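Local coordinates for uncharacterized protein (Leptotrichia buccalis, PDB 3T8K) that is of unknown function but adopts an ankyrin-type fold of alpha-hairpin repeats and joins a second copy of itself through an interchain disulfide, at residues Gly92-Cys97 / Ile133-Leu138; Leu82-Gly87 / Phe119-Asn124; Lys112-Val117 / Lys150-Leu155; Ile41-Leu46 / Glu74-Phe79. All coordinates share one frame; numbering follows the deposited sequence.

Contact 1 of 4, residues Gly92-Cys97 / Ile133-Leu138; sequences GTTELC and IPLYKL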
# COMPACT_ATOMS: atom_id res chain seq x y z
N GLY A 92 0.74 -17.09 5.80
CA GLY A 92 2.03 -16.45 5.96
C GLY A 92 2.01 -15.24 6.87
O GLY A 92 2.88 -15.07 7.73
N THR A 93 1.00 -14.40 6.69
CA THR A 93 0.84 -13.21 7.51
C THR A 93 0.63 -13.58 8.97
O THR A 93 1.16 -12.93 9.87
CB THR A 93 -0.32 -12.37 6.97
OG1 THR A 93 0.02 -11.88 5.67
CG2 THR A 93 -0.64 -11.19 7.90
N THR A 94 -0.14 -14.63 9.21
CA THR A 94 -0.39 -15.09 10.57
C THR A 94 0.91 -15.55 11.23
O THR A 94 1.22 -15.15 12.34
CB THR A 94 -1.40 -16.23 10.60
OG1 THR A 94 -2.63 -15.76 10.01
CG2 THR A 94 -1.67 -16.68 12.03
N GLU A 95 1.64 -16.40 10.51
CA GLU A 95 2.94 -16.90 10.96
C GLU A 95 3.90 -15.77 11.32
O GLU A 95 4.55 -15.81 12.37
CB GLU A 95 3.55 -17.80 9.88
CG GLU A 95 3.81 -19.22 10.33
CD GLU A 95 4.81 -19.29 11.46
OE1 GLU A 95 5.99 -18.95 11.23
OE2 GLU A 95 4.42 -19.69 12.58
N LEU A 96 4.01 -14.78 10.44
CA LEU A 96 4.88 -13.64 10.69
C LEU A 96 4.42 -12.83 11.91
O LEU A 96 5.24 -12.38 12.72
CB LEU A 96 4.99 -12.74 9.45
CG LEU A 96 5.78 -13.32 8.27
CD1 LEU A 96 5.70 -12.40 7.04
CD2 LEU A 96 7.22 -13.54 8.66
N CYS A 97 3.11 -12.62 12.04
CA CYS A 97 2.58 -11.96 13.23
C CYS A 97 2.96 -12.72 14.50
O CYS A 97 3.42 -12.14 15.48
CB CYS A 97 1.06 -11.77 13.16
SG CYS A 97 0.31 -10.94 14.62
N ILE A 133 -9.28 -16.75 12.20
CA ILE A 133 -9.31 -17.05 13.63
C ILE A 133 -7.93 -17.17 14.29
O ILE A 133 -7.70 -16.58 15.35
CB ILE A 133 -10.20 -18.27 13.95
CG1 ILE A 133 -11.67 -17.91 13.73
CG2 ILE A 133 -9.98 -18.72 15.39
CD1 ILE A 133 -12.61 -19.05 13.94
N PRO A 134 -7.00 -17.93 13.69
CA PRO A 134 -5.67 -17.99 14.31
C PRO A 134 -5.07 -16.60 14.50
O PRO A 134 -4.56 -16.30 15.58
CB PRO A 134 -4.86 -18.81 13.31
CG PRO A 134 -5.88 -19.67 12.63
CD PRO A 134 -7.09 -18.78 12.49
N LEU A 135 -5.14 -15.76 13.47
CA LEU A 135 -4.63 -14.39 13.57
C LEU A 135 -5.39 -13.59 14.63
O LEU A 135 -4.79 -12.87 15.42
CB LEU A 135 -4.65 -13.69 12.21
CG LEU A 135 -4.23 -12.22 12.19
CD1 LEU A 135 -2.81 -12.07 12.74
CD2 LEU A 135 -4.32 -11.62 10.78
N TYR A 136 -6.72 -13.71 14.64
CA TYR A 136 -7.55 -13.03 15.64
C TYR A 136 -7.12 -13.41 17.06
O TYR A 136 -7.03 -12.56 17.95
CB TYR A 136 -9.03 -13.39 15.45
CG TYR A 136 -9.75 -12.74 14.29
CD1 TYR A 136 -9.25 -11.61 13.65
CD2 TYR A 136 -10.96 -13.26 13.84
CE1 TYR A 136 -9.93 -11.03 12.59
CE2 TYR A 136 -11.64 -12.68 12.79
CZ TYR A 136 -11.13 -11.57 12.17
OH TYR A 136 -11.83 -11.01 11.12
N LYS A 137 -6.86 -14.69 17.27
CA LYS A 137 -6.44 -15.19 18.58
C LYS A 137 -5.11 -14.59 19.01
O LYS A 137 -4.94 -14.23 20.18
CB LYS A 137 -6.35 -16.72 18.57
CG LYS A 137 -7.72 -17.39 18.53
CD LYS A 137 -7.58 -18.91 18.62
CE LYS A 137 -8.92 -19.60 18.66
NZ LYS A 137 -8.73 -21.07 18.79
N LEU A 138 -4.17 -14.48 18.07
CA LEU A 138 -2.87 -13.89 18.36
C LEU A 138 -3.06 -12.46 18.84
O LEU A 138 -2.54 -12.07 19.88
CB LEU A 138 -1.98 -13.90 17.10
CG LEU A 138 -1.37 -15.23 16.68
CD1 LEU A 138 -0.68 -15.10 15.32
CD2 LEU A 138 -0.39 -15.72 17.74
O HOH W 1 -5.38 -16.64 10.52

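Contact 2 of 4, residues Leu82-Gly87 / Phe119-Asn124; sequences LFQGGG and FKNIFN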
# COMPACT_ATOMS: atom_id res chain seq x y z
N LEU A 82 3.08 -5.22 7.49
CA LEU A 82 2.64 -6.62 7.53
C LEU A 82 1.15 -6.72 7.22
O LEU A 82 0.73 -7.47 6.34
CB LEU A 82 2.89 -7.22 8.90
CG LEU A 82 2.32 -8.63 9.11
CD1 LEU A 82 3.00 -9.63 8.20
CD2 LEU A 82 2.50 -9.05 10.56
N PHE A 83 0.36 -5.96 7.96
CA PHE A 83 -1.10 -6.02 7.81
C PHE A 83 -1.63 -5.30 6.56
O PHE A 83 -2.61 -5.73 5.96
CB PHE A 83 -1.79 -5.55 9.09
CG PHE A 83 -1.55 -6.46 10.26
CD1 PHE A 83 -1.71 -7.84 10.12
CD2 PHE A 83 -1.14 -5.96 11.49
CE1 PHE A 83 -1.48 -8.70 11.19
CE2 PHE A 83 -0.90 -6.80 12.56
CZ PHE A 83 -1.08 -8.18 12.42
N GLN A 84 -0.98 -4.20 6.18
CA GLN A 84 -1.36 -3.51 4.95
C GLN A 84 -1.20 -4.40 3.72
O GLN A 84 -2.04 -4.39 2.83
CB GLN A 84 -0.53 -2.23 4.77
CG GLN A 84 -0.90 -1.14 5.73
CD GLN A 84 -2.37 -0.79 5.65
OE1 GLN A 84 -3.11 -1.02 6.61
NE2 GLN A 84 -2.81 -0.23 4.52
N GLY A 85 -0.12 -5.18 3.67
CA GLY A 85 0.18 -5.99 2.50
C GLY A 85 -0.09 -7.48 2.61
O GLY A 85 0.13 -8.21 1.64
N GLY A 86 -0.58 -7.95 3.75
CA GLY A 86 -0.63 -9.38 4.03
C GLY A 86 -1.92 -10.12 3.70
O GLY A 86 -2.07 -11.29 4.05
N GLY A 87 -2.83 -9.46 2.99
CA GLY A 87 -4.15 -10.01 2.74
C GLY A 87 -4.25 -11.23 1.83
O GLY A 87 -5.20 -12.01 1.94
N PHE A 119 -3.48 -3.04 13.08
CA PHE A 119 -4.07 -4.16 12.34
C PHE A 119 -5.39 -3.81 11.66
O PHE A 119 -6.12 -4.69 11.21
CB PHE A 119 -4.30 -5.37 13.27
CG PHE A 119 -4.88 -5.00 14.60
CD1 PHE A 119 -6.26 -4.94 14.78
CD2 PHE A 119 -4.05 -4.69 15.66
CE1 PHE A 119 -6.78 -4.59 16.01
CE2 PHE A 119 -4.57 -4.33 16.89
CZ PHE A 119 -5.94 -4.28 17.06
N LYS A 120 -5.69 -2.52 11.54
CA LYS A 120 -7.00 -2.13 11.02
C LYS A 120 -7.31 -2.76 9.66
O LYS A 120 -8.46 -3.12 9.38
CB LYS A 120 -7.14 -0.62 10.93
CG LYS A 120 -8.43 -0.18 10.25
CD LYS A 120 -8.74 1.28 10.54
CE LYS A 120 -10.01 1.72 9.84
NZ LYS A 120 -10.48 3.03 10.35
N ASN A 121 -6.30 -2.90 8.81
CA ASN A 121 -6.53 -3.42 7.46
C ASN A 121 -7.02 -4.87 7.43
O ASN A 121 -7.63 -5.30 6.46
CB ASN A 121 -5.28 -3.28 6.59
CG ASN A 121 -5.58 -3.43 5.10
OD1 ASN A 121 -6.54 -2.85 4.58
ND2 ASN A 121 -4.75 -4.20 4.41
N ILE A 122 -6.76 -5.64 8.49
CA ILE A 122 -7.14 -7.05 8.42
C ILE A 122 -8.64 -7.20 8.30
O ILE A 122 -9.15 -8.21 7.81
CB ILE A 122 -6.58 -7.89 9.59
CG1 ILE A 122 -7.35 -7.61 10.89
CG2 ILE A 122 -5.08 -7.65 9.75
CD1 ILE A 122 -6.94 -8.50 12.03
N PHE A 123 -9.35 -6.16 8.72
CA PHE A 123 -10.81 -6.20 8.67
C PHE A 123 -11.31 -5.90 7.26
O PHE A 123 -12.50 -5.98 6.98
CB PHE A 123 -11.40 -5.26 9.71
CG PHE A 123 -10.88 -5.51 11.10
CD1 PHE A 123 -11.11 -6.73 11.72
CD2 PHE A 123 -10.14 -4.55 11.76
CE1 PHE A 123 -10.61 -6.98 12.98
CE2 PHE A 123 -9.62 -4.80 13.02
CZ PHE A 123 -9.87 -6.01 13.64
N ASN A 124 -10.37 -5.59 6.37
CA ASN A 124 -10.67 -5.38 4.96
C ASN A 124 -10.40 -6.62 4.13
O ASN A 124 -10.71 -6.66 2.94
CB ASN A 124 -9.84 -4.23 4.40
CG ASN A 124 -10.35 -2.88 4.83
OD1 ASN A 124 -11.56 -2.66 4.89
ND2 ASN A 124 -9.44 -1.97 5.13
O HOH W 2 -3.45 -2.34 8.99

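Contact 3 of 4, residues Lys112-Val117 / Lys150-Leu155; sequences KPYKIV and KDKWGL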
# COMPACT_ATOMS: atom_id res chain seq x y z
N LYS A 112 0.48 6.23 14.12
CA LYS A 112 0.23 7.62 14.52
C LYS A 112 -0.40 8.55 13.46
O LYS A 112 -1.34 9.28 13.77
CB LYS A 112 1.50 8.25 15.11
CG LYS A 112 1.81 7.72 16.51
CD LYS A 112 3.22 8.07 16.95
CE LYS A 112 3.63 7.23 18.16
NZ LYS A 112 5.11 7.22 18.36
N PRO A 113 0.10 8.54 12.22
CA PRO A 113 -0.40 9.51 11.25
C PRO A 113 -1.93 9.54 11.13
O PRO A 113 -2.50 10.60 10.86
CB PRO A 113 0.25 9.05 9.94
CG PRO A 113 1.54 8.46 10.38
CD PRO A 113 1.21 7.73 11.67
N TYR A 114 -2.59 8.40 11.35
CA TYR A 114 -4.04 8.33 11.25
C TYR A 114 -4.68 7.95 12.58
O TYR A 114 -5.90 7.85 12.68
CB TYR A 114 -4.44 7.33 10.16
CG TYR A 114 -4.25 7.82 8.74
CD1 TYR A 114 -4.19 9.18 8.45
CD2 TYR A 114 -4.12 6.92 7.69
CE1 TYR A 114 -4.03 9.63 7.14
CE2 TYR A 114 -3.95 7.36 6.39
CZ TYR A 114 -3.91 8.71 6.11
OH TYR A 114 -3.75 9.12 4.81
N LYS A 115 -3.85 7.73 13.60
CA LYS A 115 -4.29 7.30 14.92
C LYS A 115 -5.20 6.07 14.88
O LYS A 115 -6.28 6.06 15.50
CB LYS A 115 -4.95 8.44 15.70
CG LYS A 115 -4.30 8.70 17.05
CD LYS A 115 -5.28 9.25 18.07
CE LYS A 115 -5.74 10.66 17.72
NZ LYS A 115 -6.66 11.20 18.76
N ILE A 116 -4.76 5.03 14.17
CA ILE A 116 -5.55 3.81 14.00
C ILE A 116 -4.83 2.60 14.58
O ILE A 116 -3.60 2.57 14.64
CB ILE A 116 -5.83 3.52 12.50
CG1 ILE A 116 -4.53 3.38 11.71
CG2 ILE A 116 -6.72 4.62 11.90
CD1 ILE A 116 -4.76 3.01 10.27
N VAL A 117 -5.59 1.59 14.99
CA VAL A 117 -4.94 0.33 15.39
C VAL A 117 -4.12 -0.19 14.21
O VAL A 117 -4.47 0.01 13.05
CB VAL A 117 -5.92 -0.73 15.89
CG1 VAL A 117 -6.56 -0.28 17.20
CG2 VAL A 117 -6.99 -1.02 14.83
N LYS A 150 -10.44 7.14 19.55
CA LYS A 150 -10.86 7.80 18.32
C LYS A 150 -9.68 8.02 17.38
O LYS A 150 -8.63 8.52 17.80
CB LYS A 150 -11.48 9.16 18.64
CG LYS A 150 -12.65 9.12 19.61
CD LYS A 150 -13.93 8.68 18.93
CE LYS A 150 -15.15 9.33 19.57
NZ LYS A 150 -15.34 8.90 20.99
N ASP A 151 -9.86 7.68 16.11
CA ASP A 151 -8.81 7.94 15.13
C ASP A 151 -8.82 9.42 14.76
O ASP A 151 -9.55 10.22 15.37
CB ASP A 151 -8.92 7.03 13.89
CG ASP A 151 -10.15 7.33 13.02
OD1 ASP A 151 -10.81 8.38 13.21
OD2 ASP A 151 -10.44 6.52 12.12
N LYS A 152 -8.01 9.78 13.77
CA LYS A 152 -7.87 11.16 13.33
C LYS A 152 -9.21 11.78 12.91
O LYS A 152 -9.32 13.00 12.82
CB LYS A 152 -6.87 11.22 12.17
CG LYS A 152 -6.57 12.61 11.63
CD LYS A 152 -5.67 12.52 10.42
CE LYS A 152 -5.47 13.87 9.73
NZ LYS A 152 -4.71 13.73 8.46
N TRP A 153 -10.22 10.94 12.68
CA TRP A 153 -11.53 11.46 12.24
C TRP A 153 -12.69 11.13 13.16
O TRP A 153 -13.85 11.34 12.79
CB TRP A 153 -11.84 11.01 10.81
CG TRP A 153 -10.78 11.41 9.84
CD1 TRP A 153 -10.68 12.59 9.18
CD2 TRP A 153 -9.66 10.62 9.43
NE1 TRP A 153 -9.56 12.59 8.38
CE2 TRP A 153 -8.91 11.39 8.52
CE3 TRP A 153 -9.21 9.33 9.75
CZ2 TRP A 153 -7.75 10.92 7.93
CZ3 TRP A 153 -8.06 8.87 9.16
CH2 TRP A 153 -7.34 9.66 8.26
N GLY A 154 -12.39 10.62 14.35
CA GLY A 154 -13.41 10.40 15.36
C GLY A 154 -14.00 9.00 15.41
O GLY A 154 -15.01 8.76 16.06
N LEU A 155 -13.35 8.06 14.73
CA LEU A 155 -13.84 6.69 14.65
C LEU A 155 -12.92 5.77 15.45
O LEU A 155 -11.70 5.79 15.26
CB LEU A 155 -13.87 6.25 13.19
CG LEU A 155 -14.55 4.92 12.84
CD1 LEU A 155 -16.06 5.07 12.91
CD2 LEU A 155 -14.11 4.45 11.47

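Contact 4 of 4, residues Ile41-Leu46 / Glu74-Phe79; sequences ILYDVL and EGTTLF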
# COMPACT_ATOMS: atom_id res chain seq x y z
N ILE A 41 15.46 -3.02 7.73
CA ILE A 41 15.27 -3.74 6.47
C ILE A 41 13.93 -4.51 6.40
O ILE A 41 13.31 -4.58 5.35
CB ILE A 41 16.47 -4.70 6.20
CG1 ILE A 41 16.34 -5.36 4.83
CG2 ILE A 41 16.57 -5.76 7.30
CD1 ILE A 41 16.39 -4.40 3.67
N LEU A 42 13.49 -5.08 7.52
CA LEU A 42 12.22 -5.84 7.53
C LEU A 42 11.03 -4.99 7.11
O LEU A 42 10.07 -5.51 6.52
CB LEU A 42 11.96 -6.48 8.89
CG LEU A 42 12.79 -7.72 9.17
CD1 LEU A 42 12.67 -8.14 10.63
CD2 LEU A 42 12.38 -8.85 8.22
N TYR A 43 11.07 -3.70 7.41
CA TYR A 43 10.01 -2.81 6.96
C TYR A 43 9.92 -2.81 5.43
O TYR A 43 8.83 -2.88 4.87
CB TYR A 43 10.19 -1.39 7.51
CG TYR A 43 8.89 -0.61 7.51
CD1 TYR A 43 8.16 -0.45 8.68
CD2 TYR A 43 8.39 -0.05 6.35
CE1 TYR A 43 6.96 0.26 8.69
CE2 TYR A 43 7.20 0.67 6.35
CZ TYR A 43 6.48 0.81 7.52
OH TYR A 43 5.29 1.51 7.52
N ASP A 44 11.07 -2.74 4.76
CA ASP A 44 11.11 -2.82 3.29
C ASP A 44 10.62 -4.18 2.77
O ASP A 44 9.85 -4.26 1.81
CB ASP A 44 12.53 -2.59 2.78
CG ASP A 44 13.06 -1.21 3.13
OD1 ASP A 44 12.25 -0.28 3.35
OD2 ASP A 44 14.30 -1.05 3.19
N VAL A 45 11.09 -5.25 3.40
CA VAL A 45 10.66 -6.59 3.02
C VAL A 45 9.13 -6.73 3.02
O VAL A 45 8.54 -7.30 2.10
CB VAL A 45 11.22 -7.64 3.97
CG1 VAL A 45 10.73 -9.03 3.59
CG2 VAL A 45 12.76 -7.60 3.94
N LEU A 46 8.50 -6.23 4.08
CA LEU A 46 7.07 -6.43 4.24
C LEU A 46 6.28 -5.72 3.15
O LEU A 46 5.09 -6.01 2.94
CB LEU A 46 6.63 -5.97 5.63
CG LEU A 46 7.18 -6.89 6.71
CD1 LEU A 46 7.06 -6.24 8.09
CD2 LEU A 46 6.50 -8.25 6.66
N GLU A 74 8.11 7.97 12.50
CA GLU A 74 6.78 8.30 13.01
C GLU A 74 6.29 7.29 14.04
O GLU A 74 5.15 7.38 14.51
CB GLU A 74 5.76 8.40 11.88
CG GLU A 74 6.17 9.31 10.74
CD GLU A 74 6.43 8.54 9.47
OE1 GLU A 74 7.53 7.94 9.36
OE2 GLU A 74 5.54 8.52 8.60
N GLY A 75 7.14 6.33 14.38
CA GLY A 75 6.83 5.39 15.44
C GLY A 75 6.15 4.10 14.99
O GLY A 75 5.68 3.33 15.82
N THR A 76 6.11 3.87 13.69
CA THR A 76 5.38 2.72 13.16
C THR A 76 6.16 1.42 13.29
O THR A 76 7.31 1.33 12.87
CB THR A 76 5.03 2.94 11.69
OG1 THR A 76 4.46 4.25 11.52
CG2 THR A 76 4.07 1.88 11.21
N THR A 77 5.52 0.40 13.88
CA THR A 77 6.12 -0.93 14.01
C THR A 77 6.01 -1.74 12.73
O THR A 77 5.33 -1.34 11.78
CB THR A 77 5.45 -1.75 15.11
OG1 THR A 77 4.09 -1.99 14.73
CG2 THR A 77 5.48 -1.00 16.43
N LEU A 78 6.68 -2.89 12.71
CA LEU A 78 6.64 -3.78 11.55
C LEU A 78 5.23 -4.27 11.27
O LEU A 78 4.92 -4.69 10.16
CB LEU A 78 7.57 -4.98 11.76
CG LEU A 78 9.05 -4.59 11.85
CD1 LEU A 78 9.88 -5.85 11.95
CD2 LEU A 78 9.46 -3.77 10.65
N PHE A 79 4.36 -4.22 12.28
CA PHE A 79 3.01 -4.74 12.09
C PHE A 79 2.23 -4.01 10.99
O PHE A 79 1.36 -4.60 10.35
CB PHE A 79 2.22 -4.72 13.40
CG PHE A 79 2.68 -5.74 14.39
CD1 PHE A 79 2.47 -7.09 14.18
CD2 PHE A 79 3.33 -5.34 15.56
CE1 PHE A 79 2.88 -8.04 15.10
CE2 PHE A 79 3.75 -6.28 16.48
CZ PHE A 79 3.53 -7.64 16.26

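Contact 1 of 4, residues Gly92-Cys97 / Ile133-Leu138
No aromatic ring enters the interface between Gly92-Cys97 and Ile133-Leu138. The side chain of Tyr136 packs instead on Ala169 and Met172 of helix 167-180, and the puckered ring of Pro134 touches the other helix lightly, with CB 4.0 Å from Thr94 CG2. The two helices run side by side at 20°, their axes 9.5 Å apart, consistent with the stacked alpha-hairpin fold. Thr94 carries the contact. Its CG2, anti to the backbone N, crosses obliquely to Leu138 CD1 at 3.8 Å, and Leu138 CD1 also lies 3.5 Å from Thr94 O. One turn on, Cys97 SG is also anti to the backbone N and reaches Leu135 CD1 at 3.8 Å. Pro134 has no N-H, and the N-H of Leu135 makes no bond to the preceding turn. A water accepts a hydrogen bond from Leu135 N at 3.1 Å and donates one to Thr94 OG1 at 2.9 Å; the hydroxyl is also bonded to Ile90 O. With no direct hydrogen bond between the segments, cohesion comes from methyl and sulfur packing, and one bridging water satisfies the amide left over at the kink.

Contact 2 of 4, residues Leu82-Gly87 / Phe119-Asn124
Phe83 holds its ring between the two segments with CG anti to the carbonyl carbon (chi1 -66°). Phe119 CB lies over one face, a CH-pi contact 4.1 Å from the centroid of the Phe83 ring, and Leu82 CD2 covers the opposite face toward its rim. Phe119 itself takes the crowded first torsion, with CG between the backbone N and the carbonyl carbon, so its own ring leads away. In Ile122 it is CG1 that occupies this crowded position; CG2, beside the backbone N, then approaches Phe83 CD1 obliquely at 3.4 Å. Asn121, with CG anti to the backbone N (chi1 -164°), sends ND2 to a lone pair of Phe83 O, which Tyr125 OH also meets, at 3.1 Å, and the bond is nearly straight (172°). Asn124 ND2 donates to Asn121 OD1 at 3.1 Å, which fixes the rotation of the Asn121 amide. Gln84, bent at chi2, folds back across Asn121, and its OE1 is joined through a water to Asn121 N. An alanine at Asn121, lacking the amide, would probably loosen the 3-10 segment from helix 79-85 and leave Asn124 less well held. The short 3-10 segment lies beside Phe83 and Gln84 of helix 79-85; Phe83 reaches Cys97 of helix 90-102 and Leu135 of helix 129-140, Ile122 rests on Met132 and Ile139, and Gln84 packs on Phe126 of the second subunit.

Contact 3 of 4, residues Lys112-Val117 / Lys150-Leu155
The firmest direct bond between these two loops runs from Lys152 N to Tyr114 O, 3.1 Å long and fairly straight (163°), with the donor well above the carbonyl plane. Beside it, Asp151 CA approaches Lys115 O at 3.2 Å in a CA-H...O contact. Among the side chains, Tyr114 and Trp153 meet as an oblique aromatic pair: the CH2 corner of the indole comes over one face of the phenol, the planes turned 51° to each other and the six-membered rings 5.0 Å apart at their centroids. The aliphatic chain of Lys152, extended beyond CG, runs past the edge of the phenol, and Lys115, bent at chi3, gives a weak bond from NZ to Lys150 O. Ile116 CG2 rests on Asp151 CB at 3.8 Å.

Behind this shell stands the carboxylate of Asp151, whose CG sits in the crowded position between the backbone N and the carbonyl carbon (chi1 68°). There OD1 takes an Asx-turn bond from Trp153 N at 2.7 Å and a second from Leu155 N at 3.0 Å, both from above the carboxylate plane, and so braces the type I turn Asp151-Gly154. On the other side, Lys115 and Ile116 form a G1 bulge opposite Tyr111. At the subunit boundary, Tyr114 OH bonds to Gly87 O and Trp153 NE1 to Glu131 OE1, both of the second subunit. The contact joins the loop between helices 90-102 and 129-140 to the loop between 129-140 and 157-162, with Val117 touching Ala157 and Leu155 touching Phe160, both of helix 157-162.

Contact 4 of 4, residues Ile41-Leu46 / Glu74-Phe79
The helical segment Ile41-Leu46 lies against the irregular stretch Glu74-Phe79, closest at the CA atoms of Tyr43 and Leu78, 5.8 Å apart, and no hydrogen bond passes between them. Leu78, with CG anti to the carbonyl carbon, divides its two methyls between neighbours. CD1 crosses obliquely over Leu42 CB at 3.8 Å, and CD2 slips in beside the backbone, 3.6 Å from Tyr43 N. From the next turn, Leu46 comes in at about a right angle: its CD1 meets Leu78 CB at 3.9 Å and also approaches Leu78 O at 3.4 Å.

The run from Gly75 through Thr77 to Phe79 resembles the consensus sequence of ankyrin repeats, in which a glycine turn leads into the first helix of a hairpin. Gly75 has phi 92° and psi 10°, a conformation in which a CB would collide with the carbonyl oxygen of Glu74, so glycine is called for, and Thr77 OG1 caps helix 79-85 by a weak bond from Phe79 N.

Tyr43 reaches furthest along this entry to the helix. With CG anti to the backbone N (chi1 -158°) its ring slides past Leu78 in the opposite direction; Thr76 CG2 sits at the ring edge, 3.9 Å from Tyr43 OH. An alanine at Tyr43 would remove the ring from Thr76 CG2 and Thr77 O and would probably loosen the packing of this loop, Phe80 and Pro81. The Tyr43 side chain also touches Phe80 and Pro81 of helix 79-85, while Leu46 and Leu78 both touch Phe100 of helix 90-102.

Overall arrangement
From the N terminus, contact 4 comes first and closes before any other opens, tying helix 41-45 to the loop that enters helix 79-85. The remaining three open in the order 2, 1, 3, at 82-87, 92-97 and 112-117, and close in the same order, so each crosses the other two and none nests. Contact 2 returns from helix 79-85 to a 3-10 segment, contact 1 pairs helices 90-102 and 129-140, and contact 3 joins the loops that follow these two helices. Contacts 1 and 2 share a packed seam at Cys97 and Phe83, Leu46 of contact 4 touches Leu82, and contacts 2 and 3 both reach the second subunit.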